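Probable zinc protease (Pseudomonas aeruginosa, PDB 4NNZ) probably works as a metallopeptidase of the M16 family, forming one subunit of a heterodimeric zinc protease. Local coordinates at residues R21-R25 with K364-Q370; P27-L33 with Y91-R97; A303-G307 with Q376-L382. One frame throughout, in Å; residues are numbered along the deposited sequence.

Interaction 1 of 3, residues R21-R25 with K364-Q370; sequences REDHR and KDSIAAQ
A salt-bridge network of D23, R25 and D365, raised on an Asx turn where strand 17-22 runs out, joins this turn to the start of helix 367-379. D23 OD1 accepts the backbone N of R25 at 3.1 Å, which closes the turn, and takes R25 NE at 3.0 Å through the lone pair on the side of OD2. With CG of D23 anti to the backbone N (chi1 179°), the carboxylate lies beside the R25 guanidinium; the spacing from its OD2 to R25 NH1 is implausibly short and therefore doubtful.

Held in this way, R25 reaches across with its remaining terminal nitrogen: NH2 lies 3.3 Å from D365 OD2. The guanidinium and carboxylate planes are 88° apart, and NH2 comes from above the carboxylate plane, so this is a single-point salt bridge and not a two-pronged pair. It lies toward the solvent. Next to D23 the CG2 methyl of I367 packs 3.6 Å from OD2 of that aspartate.

A second polar link lies earlier on the strand, at R21. This arginine, its chain bent at chi3, puts NH1 2.6 Å from Q370 OE1, with OE1 at the guanidinium edge, but the N-H...O angle of 130° makes this a weak bond. The other end of the Q370 amide bonds weakly back to S366 O (NE2 to O, 3.4 Å), which probably limits its rotation. K364 NZ comes 3.8 Å from R21 NH1, a like-charge approach that Q370 OE1 may partly offset.

S366 occupies the N-cap of helix 367-379, and helix 346-364 leads into it. On the sheet side, R21 and D23 bond through their backbones to strand 190-196, whose V195 touches the side chains of both R21 and I367.

Interaction 2 of 3, residues P27-L33 with Y91-R97; sequences PVVVSQL and YYQVLAR
Strands 28-35 and 89-96 pair antiparallel, with V29 opposite L95, S31 opposite Q93 and L33 opposite Y91 as hydrogen-bonded pairs. The axes of segments 28-33 and 91-96 approach to 4.3 Å, their directions 172° apart. V29 N meets L95 O at 2.7 Å, and Q93 N meets S31 O at 2.9 Å; Y91 N returns to L33 O, also at 2.9 Å. Past A96 the pairing fades to a weak bond from R97 N to P27 O.

Both strands belong to the six-stranded mixed sheet of the insulinase-type domain, where they are inner neighbours. On the face carrying V30, Q32, Y92 and V94, the CG2 methyl of V30 packs 3.7 Å from V94 CB, and Q32 CB lies the same 3.7 Å from Y92 CB. The Q32 amide runs on to W34 and, weakly, to S372 of helix 367-379. On the other face, chi1 of 47° sets CG of Q93 between its backbone N and carbonyl carbon, 3.9 Å from S31 CB; a water 2.9 Å from S31 O also bonds Q93 OE1. S31, Q93 and L95 lie against helix 100-112 there, while Y91 OH bonds Y185 OH.

Interaction 3 of 3, residues A303-G307 with Q376-L382; sequences AFNRG and QLESVGL
Apolar packing carries the contact of F304 with L377 and L382; no hydrogen bond crosses between residues 303-307 and 376-382. The F304 and L377 side chains run alongside one another in the same direction, and CD2 of L377 stands 3.6 Å from ring atom CD1 of F304. L382 reaches the same atom from the ring edge, its CD1 4.3 Å from F304 CD1. Within the loop, A303 CB sits over the outer part of one ring face. F304 CG is anti to its own carbonyl carbon (chi1 -55°), which turns the ring toward the leucines.

The loop lies between strands 294-301 and 309-317, antiparallel neighbours in the five-stranded sheet, so it is the connection of a beta-hairpin; it meets the C-terminal end of helix 367-379, which also packs on the six-stranded sheet, Q376 and S379 touching W34 of strand 28-35.

Methyl-to-backbone contacts form the second group. V380 spreads its branches along the loop: CG1 lies 3.6 Å from F304 O and 3.7 Å from N305 O, and CG2 3.4 Å from R306 N. That nitrogen is hydrogen-bonded to D87 OD2. The R306 guanidinium leads away to a cation-pi contact with Y41.

Backbone bonds position the helix side. L377 O accepts V380 N at 3.1 Å and L382 N at 2.9 Å, from opposite faces of its carbonyl plane; the chain turns back through G381, at phi 82°, and thereby brings L382 beside L377. Farther along, F304 also touches R269 of helix 262-276 and D390 of helix 386-396.

Overall arrangement
Helix 367-379 ties the set together: interaction 1 uses its N-terminal start and interaction 3 its C-terminal end, with centres about 20 Å apart. Interactions 1 and 2 touch directly, their centres about 11 Å apart; I367 CD1 lies 3.9 Å from V28 O, and the helix packs on strand 28-35 through V28, V30 and Q32. Interactions 2 and 3 do not touch, their nearest atoms being about 6 Å apart. A bound di(hydroxyethyl)ether lies about 5 Å from the L382 side chain of interaction 3. Helix 49-56, which carries the HXXEH sequence expected to bind zinc in M16 peptidases, ends beside M57, which touches Y91 of interaction 2.

Interaction 1 of 3, residues R21-R25 with K364-Q370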
loop_
_atom_site.group_PDB
_atom_site.type_symbol
_atom_site.label_atom_id
_atom_site.label_comp_id
_atom_site.label_asym_id
_atom_site.label_seq_id
_atom_site.Cartn_x
_atom_site.Cartn_y
_atom_site.Cartn_z
ATOM N N ARG A 21 6.639 22.199 -30.233
ATOM C CA ARG A 21 5.697 23.146 -30.773
ATOM C C ARG A 21 6.273 24.529 -30.945
ATOM O O ARG A 21 6.810 25.097 -30.036
ATOM C CB ARG A 21 4.461 23.237 -29.929
ATOM C CG ARG A 21 3.426 24.068 -30.620
ATOM C CD ARG A 21 2.216 24.201 -29.764
ATOM N NE ARG A 21 1.657 22.900 -29.510
ATOM C CZ ARG A 21 0.547 22.703 -28.832
ATOM N NH1 ARG A 21 -0.112 23.732 -28.357
ATOM N NH2 ARG A 21 0.105 21.486 -28.632
ATOM N N GLU A 22 6.134 25.070 -32.140
ATOM C CA GLU A 22 6.680 26.359 -32.469
ATOM C C GLU A 22 5.717 27.468 -32.160
ATOM O O GLU A 22 4.574 27.391 -32.492
ATOM C CB GLU A 22 7.033 26.380 -33.933
ATOM C CG GLU A 22 7.982 25.270 -34.306
ATOM C CD GLU A 22 8.092 25.064 -35.791
ATOM O OE1 GLU A 22 9.049 24.404 -36.239
ATOM O OE2 GLU A 22 7.216 25.565 -36.505
ATOM N N ASP A 23 6.185 28.476 -31.458
ATOM C CA ASP A 23 5.424 29.677 -31.230
ATOM C C ASP A 23 6.399 30.831 -31.255
ATOM O O ASP A 23 7.193 30.965 -30.373
ATOM C CB ASP A 23 4.731 29.560 -29.885
ATOM C CG ASP A 23 3.931 30.763 -29.526
ATOM O OD1 ASP A 23 4.194 31.833 -30.057
ATOM O OD2 ASP A 23 3.032 30.651 -28.690
ATOM N N HIS A 24 6.336 31.672 -32.267
ATOM C CA HIS A 24 7.336 32.712 -32.464
ATOM C C HIS A 24 6.924 34.092 -31.974
ATOM O O HIS A 24 7.534 35.072 -32.298
ATOM C CB HIS A 24 7.809 32.757 -33.910
ATOM C CG HIS A 24 7.881 31.420 -34.560
ATOM N ND1 HIS A 24 9.033 30.679 -34.599
ATOM C CD2 HIS A 24 6.945 30.690 -35.198
ATOM C CE1 HIS A 24 8.808 29.548 -35.234
ATOM N NE2 HIS A 24 7.546 29.530 -35.609
ATOM N N ARG A 25 5.906 34.134 -31.142
ATOM C CA ARG A 25 5.345 35.360 -30.636
ATOM C C ARG A 25 6.314 36.149 -29.811
ATOM O O ARG A 25 6.227 37.348 -29.727
ATOM C CB ARG A 25 4.081 35.066 -29.858
ATOM C CG ARG A 25 2.855 35.086 -30.740
ATOM C CD ARG A 25 1.620 34.709 -29.977
ATOM N NE ARG A 25 1.820 33.465 -29.277
ATOM C CZ ARG A 25 1.386 33.240 -28.055
ATOM N NH1 ARG A 25 1.620 32.081 -27.479
ATOM N NH2 ARG A 25 0.720 34.181 -27.422
ATOM N N LYS A 364 -4.141 28.157 -22.542
ATOM C CA LYS A 364 -3.608 27.594 -23.747
ATOM C C LYS A 364 -2.458 28.447 -24.075
ATOM O O LYS A 364 -1.375 27.977 -24.305
ATOM C CB LYS A 364 -4.626 27.729 -24.874
ATOM C CG LYS A 364 -4.069 27.667 -26.291
ATOM C CD LYS A 364 -4.836 26.674 -27.146
ATOM C CE LYS A 364 -3.909 25.659 -27.805
ATOM N NZ LYS A 364 -2.934 26.302 -28.720
ATOM N N ASP A 365 -2.723 29.728 -24.107
ATOM C CA ASP A 365 -1.718 30.702 -24.364
ATOM C C ASP A 365 -0.873 30.486 -23.158
ATOM O O ASP A 365 -1.376 30.020 -22.169
ATOM C CB ASP A 365 -2.369 32.065 -24.378
ATOM C CG ASP A 365 -1.391 33.166 -24.417
ATOM O OD1 ASP A 365 -0.373 33.080 -23.730
ATOM O OD2 ASP A 365 -1.632 34.134 -25.140
ATOM N N SER A 366 0.408 30.749 -23.294
ATOM C CA SER A 366 1.427 30.396 -22.332
ATOM C C SER A 366 2.100 29.146 -22.795
ATOM O O SER A 366 1.583 28.081 -22.689
ATOM C CB SER A 366 0.878 30.187 -20.953
ATOM O OG SER A 366 1.935 30.004 -20.058
ATOM N N ILE A 367 3.281 29.313 -23.321
ATOM C CA ILE A 367 4.014 28.227 -23.857
ATOM C C ILE A 367 4.338 27.217 -22.769
ATOM O O ILE A 367 4.444 26.059 -23.035
ATOM C CB ILE A 367 5.243 28.719 -24.625
ATOM C CG1 ILE A 367 6.121 29.555 -23.736
ATOM C CG2 ILE A 367 4.807 29.544 -25.797
ATOM C CD1 ILE A 367 7.467 29.826 -24.329
ATOM N N ALA A 368 4.502 27.684 -21.545
ATOM C CA ALA A 368 4.751 26.802 -20.434
ATOM C C ALA A 368 3.616 25.859 -20.130
ATOM O O ALA A 368 3.837 24.727 -19.841
ATOM C CB ALA A 368 5.110 27.591 -19.208
ATOM N N ALA A 369 2.403 26.349 -20.161
ATOM C CA ALA A 369 1.255 25.518 -19.952
ATOM C C ALA A 369 1.072 24.487 -21.030
ATOM O O ALA A 369 0.687 23.382 -20.751
ATOM C CB ALA A 369 0.010 26.354 -19.798
ATOM N N GLN A 370 1.300 24.861 -22.269
ATOM C CA GLN A 370 1.142 23.932 -23.348
ATOM C C GLN A 370 2.146 22.857 -23.191
ATOM O O GLN A 370 1.863 21.728 -23.427
ATOM C CB GLN A 370 1.324 24.602 -24.691
ATOM C CG GLN A 370 0.293 25.639 -25.020
ATOM C CD GLN A 370 0.658 26.441 -26.234
ATOM O OE1 GLN A 370 0.373 26.060 -27.352
ATOM N NE2 GLN A 370 1.279 27.557 -26.018
#

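Interaction 2 of 3, residues P27-L33 with Y91-R97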
loop_
_atom_site.group_PDB
_atom_site.type_symbol
_atom_site.label_atom_id
_atom_site.label_comp_id
_atom_site.label_asym_id
_atom_site.label_seq_id
_atom_site.Cartn_x
_atom_site.Cartn_y
_atom_site.Cartn_z
ATOM N N PRO A 27 10.665 35.817 -28.360
ATOM C CA PRO A 27 11.895 35.046 -28.489
ATOM C C PRO A 27 12.284 34.272 -27.231
ATOM O O PRO A 27 13.337 34.470 -26.673
ATOM C CB PRO A 27 12.906 36.132 -28.754
ATOM C CG PRO A 27 12.426 37.208 -27.881
ATOM C CD PRO A 27 10.948 37.218 -28.071
ATOM N N VAL A 28 11.424 33.366 -26.797
ATOM C CA VAL A 28 11.688 32.544 -25.629
ATOM C C VAL A 28 11.314 31.125 -25.917
ATOM O O VAL A 28 10.432 30.871 -26.692
ATOM C CB VAL A 28 10.828 32.976 -24.460
ATOM C CG1 VAL A 28 11.377 34.226 -23.850
ATOM C CG2 VAL A 28 9.426 33.230 -24.923
ATOM N N VAL A 29 11.985 30.190 -25.278
ATOM C CA VAL A 29 11.628 28.799 -25.435
ATOM C C VAL A 29 11.537 28.064 -24.114
ATOM O O VAL A 29 12.285 28.316 -23.218
ATOM C CB VAL A 29 12.597 28.070 -26.364
ATOM C CG1 VAL A 29 13.918 27.863 -25.677
ATOM C CG2 VAL A 29 12.016 26.746 -26.757
ATOM N N VAL A 30 10.631 27.116 -24.033
ATOM C CA VAL A 30 10.442 26.350 -22.828
ATOM C C VAL A 30 10.921 24.929 -23.069
ATOM O O VAL A 30 10.575 24.329 -24.035
ATOM C CB VAL A 30 8.970 26.472 -22.339
ATOM C CG1 VAL A 30 8.211 25.170 -22.250
ATOM C CG2 VAL A 30 8.914 27.173 -21.027
ATOM N N SER A 31 11.722 24.411 -22.171
ATOM C CA SER A 31 12.178 23.060 -22.298
ATOM C C SER A 31 11.841 22.291 -21.061
ATOM O O SER A 31 12.265 22.656 -20.013
ATOM C CB SER A 31 13.680 23.068 -22.478
ATOM O OG SER A 31 14.135 21.882 -23.061
ATOM N N GLN A 32 11.079 21.217 -21.149
ATOM C CA GLN A 32 10.773 20.466 -19.945
ATOM C C GLN A 32 11.185 19.034 -20.039
ATOM O O GLN A 32 11.026 18.462 -21.081
ATOM C CB GLN A 32 9.304 20.478 -19.686
ATOM C CG GLN A 32 8.592 21.697 -20.132
ATOM C CD GLN A 32 7.276 21.815 -19.449
ATOM O OE1 GLN A 32 6.692 20.838 -19.083
ATOM N NE2 GLN A 32 6.823 23.012 -19.262
ATOM N N LEU A 33 11.681 18.415 -18.968
ATOM C CA LEU A 33 11.887 16.988 -19.207
ATOM C C LEU A 33 11.029 16.097 -18.327
ATOM O O LEU A 33 11.107 16.226 -17.157
ATOM C CB LEU A 33 13.340 16.632 -19.064
ATOM C CG LEU A 33 13.781 15.224 -19.404
ATOM C CD1 LEU A 33 12.964 14.643 -20.520
ATOM C CD2 LEU A 33 15.218 15.214 -19.809
ATOM N N TYR A 91 11.319 18.129 -14.982
ATOM C CA TYR A 91 12.234 19.226 -14.855
ATOM C C TYR A 91 12.022 20.160 -16.013
ATOM O O TYR A 91 12.001 19.742 -17.124
ATOM C CB TYR A 91 13.661 18.741 -14.849
ATOM C CG TYR A 91 14.003 17.697 -13.838
ATOM C CD1 TYR A 91 13.633 16.403 -14.013
ATOM C CD2 TYR A 91 14.732 18.005 -12.735
ATOM C CE1 TYR A 91 13.961 15.447 -13.104
ATOM C CE2 TYR A 91 15.065 17.053 -11.820
ATOM C CZ TYR A 91 14.673 15.778 -12.018
ATOM O OH TYR A 91 14.998 14.830 -11.118
ATOM N N TYR A 92 11.851 21.436 -15.741
ATOM C CA TYR A 92 11.626 22.383 -16.793
ATOM C C TYR A 92 12.369 23.658 -16.581
ATOM O O TYR A 92 12.595 24.065 -15.482
ATOM C CB TYR A 92 10.161 22.715 -16.889
ATOM C CG TYR A 92 9.627 23.310 -15.636
ATOM C CD1 TYR A 92 9.128 22.515 -14.649
ATOM C CD2 TYR A 92 9.633 24.661 -15.436
ATOM C CE1 TYR A 92 8.632 23.049 -13.492
ATOM C CE2 TYR A 92 9.139 25.212 -14.284
ATOM C CZ TYR A 92 8.639 24.404 -13.312
ATOM O OH TYR A 92 8.142 24.931 -12.143
ATOM N N GLN A 93 12.708 24.304 -17.673
ATOM C CA GLN A 93 13.368 25.561 -17.639
ATOM C C GLN A 93 12.706 26.439 -18.659
ATOM O O GLN A 93 12.118 25.963 -19.567
ATOM C CB GLN A 93 14.842 25.380 -17.956
ATOM C CG GLN A 93 15.106 24.511 -19.160
ATOM C CD GLN A 93 16.263 23.555 -18.977
ATOM O OE1 GLN A 93 16.188 22.401 -19.381
ATOM N NE2 GLN A 93 17.334 24.029 -18.384
ATOM N N VAL A 94 12.792 27.731 -18.489
ATOM C CA VAL A 94 12.260 28.623 -19.461
ATOM C C VAL A 94 13.401 29.541 -19.805
ATOM O O VAL A 94 14.194 29.864 -18.954
ATOM C CB VAL A 94 11.059 29.365 -18.913
ATOM C CG1 VAL A 94 11.292 29.781 -17.491
ATOM C CG2 VAL A 94 10.730 30.547 -19.777
ATOM N N LEU A 95 13.519 29.915 -21.065
ATOM C CA LEU A 95 14.728 30.574 -21.495
ATOM C C LEU A 95 14.731 31.280 -22.812
ATOM O O LEU A 95 13.826 31.191 -23.605
ATOM C CB LEU A 95 15.874 29.591 -21.463
ATOM C CG LEU A 95 15.489 28.144 -21.717
ATOM C CD1 LEU A 95 15.687 27.749 -23.154
ATOM C CD2 LEU A 95 16.292 27.256 -20.829
ATOM N N ALA A 96 15.810 31.995 -23.005
ATOM C CA ALA A 96 16.047 32.735 -24.193
ATOM C C ALA A 96 16.413 31.810 -25.302
ATOM O O ALA A 96 17.149 30.886 -25.181
ATOM C CB ALA A 96 17.136 33.737 -23.953
ATOM N N ARG A 97 15.872 32.123 -26.428
ATOM C CA ARG A 97 15.863 31.215 -27.553
ATOM C C ARG A 97 17.254 30.779 -27.965
ATOM O O ARG A 97 17.433 29.684 -28.401
ATOM C CB ARG A 97 15.086 31.758 -28.748
ATOM C CG ARG A 97 15.596 33.047 -29.329
ATOM C CD ARG A 97 16.007 32.932 -30.784
ATOM N NE ARG A 97 15.798 31.624 -31.379
ATOM C CZ ARG A 97 16.735 30.948 -32.027
ATOM N NH1 ARG A 97 17.951 31.441 -32.135
ATOM N NH2 ARG A 97 16.463 29.770 -32.539
HETATM O O HOH W 1 14.309 20.766 -19.267
#

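Interaction 3 of 3, residues A303-G307 with Q376-L382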
loop_
_atom_site.group_PDB
_atom_site.type_symbol
_atom_site.label_atom_id
_atom_site.label_comp_id
_atom_site.label_asym_id
_atom_site.label_seq_id
_atom_site.Cartn_x
_atom_site.Cartn_y
_atom_site.Cartn_z
ATOM N N ALA A 303 -8.777 14.018 -13.804
ATOM C CA ALA A 303 -9.207 13.089 -14.804
ATOM C C ALA A 303 -8.071 12.566 -15.624
ATOM O O ALA A 303 -8.264 11.731 -16.460
ATOM C CB ALA A 303 -10.211 13.748 -15.704
ATOM N N PHE A 304 -6.876 13.062 -15.378
ATOM C CA PHE A 304 -5.732 12.717 -16.190
ATOM C C PHE A 304 -4.662 11.890 -15.511
ATOM O O PHE A 304 -3.515 12.153 -15.641
ATOM C CB PHE A 304 -5.139 13.944 -16.850
ATOM C CG PHE A 304 -6.117 14.701 -17.644
ATOM C CD1 PHE A 304 -6.432 14.309 -18.893
ATOM C CD2 PHE A 304 -6.750 15.773 -17.115
ATOM C CE1 PHE A 304 -7.341 14.984 -19.628
ATOM C CE2 PHE A 304 -7.667 16.453 -17.835
ATOM C CZ PHE A 304 -7.963 16.058 -19.098
ATOM N N ASN A 305 -5.084 10.899 -14.760
ATOM C CA ASN A 305 -4.192 9.933 -14.144
ATOM C C ASN A 305 -3.747 8.775 -15.010
ATOM O O ASN A 305 -4.396 8.369 -15.921
ATOM C CB ASN A 305 -4.795 9.390 -12.857
ATOM C CG ASN A 305 -4.693 10.347 -11.716
ATOM O OD1 ASN A 305 -3.690 11.002 -11.530
ATOM N ND2 ASN A 305 -5.722 10.418 -10.939
ATOM N N ARG A 306 -2.628 8.223 -14.641
ATOM C CA ARG A 306 -2.088 7.048 -15.231
ATOM C C ARG A 306 -3.044 5.920 -15.029
ATOM O O ARG A 306 -3.249 5.112 -15.881
ATOM C CB ARG A 306 -0.867 6.724 -14.438
ATOM C CG ARG A 306 0.278 6.089 -15.132
ATOM C CD ARG A 306 1.345 5.912 -14.091
ATOM N NE ARG A 306 1.976 4.638 -14.215
ATOM C CZ ARG A 306 2.314 3.846 -13.222
ATOM N NH1 ARG A 306 2.085 4.156 -11.981
ATOM N NH2 ARG A 306 2.888 2.719 -13.504
ATOM N N GLY A 307 -3.580 5.849 -13.838
ATOM C CA GLY A 307 -4.552 4.872 -13.471
ATOM C C GLY A 307 -5.824 5.530 -13.018
ATOM O O GLY A 307 -6.216 6.521 -13.524
ATOM N N GLN A 376 2.472 16.096 -19.136
ATOM C CA GLN A 376 1.621 15.411 -18.223
ATOM C C GLN A 376 1.003 14.187 -18.860
ATOM O O GLN A 376 1.086 13.118 -18.348
ATOM C CB GLN A 376 0.517 16.356 -17.844
ATOM C CG GLN A 376 0.419 16.619 -16.385
ATOM C CD GLN A 376 -0.826 16.025 -15.842
ATOM O OE1 GLN A 376 -1.124 14.870 -16.114
ATOM N NE2 GLN A 376 -1.572 16.798 -15.067
ATOM N N LEU A 377 0.350 14.396 -19.978
ATOM C CA LEU A 377 -0.493 13.446 -20.630
ATOM C C LEU A 377 0.385 12.347 -21.122
ATOM O O LEU A 377 0.068 11.202 -20.996
ATOM C CB LEU A 377 -1.168 14.080 -21.823
ATOM C CG LEU A 377 -2.281 15.061 -21.552
ATOM C CD1 LEU A 377 -2.611 15.875 -22.773
ATOM C CD2 LEU A 377 -3.491 14.389 -21.003
ATOM N N GLU A 378 1.499 12.726 -21.693
ATOM C CA GLU A 378 2.472 11.808 -22.193
ATOM C C GLU A 378 3.158 10.945 -21.137
ATOM O O GLU A 378 3.633 9.887 -21.422
ATOM C CB GLU A 378 3.464 12.536 -23.078
ATOM C CG GLU A 378 3.823 11.803 -24.346
ATOM C CD GLU A 378 2.836 12.001 -25.459
ATOM O OE1 GLU A 378 2.339 13.102 -25.640
ATOM O OE2 GLU A 378 2.576 11.049 -26.180
ATOM N N SER A 379 3.230 11.427 -19.924
ATOM C CA SER A 379 3.818 10.667 -18.865
ATOM C C SER A 379 2.838 9.677 -18.296
ATOM O O SER A 379 3.180 8.832 -17.526
ATOM C CB SER A 379 4.317 11.606 -17.795
ATOM O OG SER A 379 4.748 12.775 -18.407
ATOM N N VAL A 380 1.600 9.819 -18.691
ATOM C CA VAL A 380 0.530 9.105 -18.098
ATOM C C VAL A 380 -0.057 8.074 -19.068
ATOM O O VAL A 380 -1.036 7.445 -18.787
ATOM C CB VAL A 380 -0.456 10.155 -17.545
ATOM C CG1 VAL A 380 -1.872 10.003 -18.015
ATOM C CG2 VAL A 380 -0.337 10.291 -16.058
ATOM N N GLY A 381 0.579 7.900 -20.206
ATOM C CA GLY A 381 0.061 7.009 -21.208
ATOM C C GLY A 381 -1.018 7.538 -22.127
ATOM O O GLY A 381 -1.667 6.781 -22.801
ATOM N N LEU A 382 -1.189 8.835 -22.181
ATOM C CA LEU A 382 -2.206 9.404 -22.999
ATOM C C LEU A 382 -1.474 10.237 -24.014
ATOM O O LEU A 382 -0.459 10.795 -23.709
ATOM C CB LEU A 382 -3.102 10.265 -22.143
ATOM C CG LEU A 382 -3.916 9.616 -21.045
ATOM C CD1 LEU A 382 -4.708 10.637 -20.277
ATOM C CD2 LEU A 382 -4.860 8.621 -21.630
#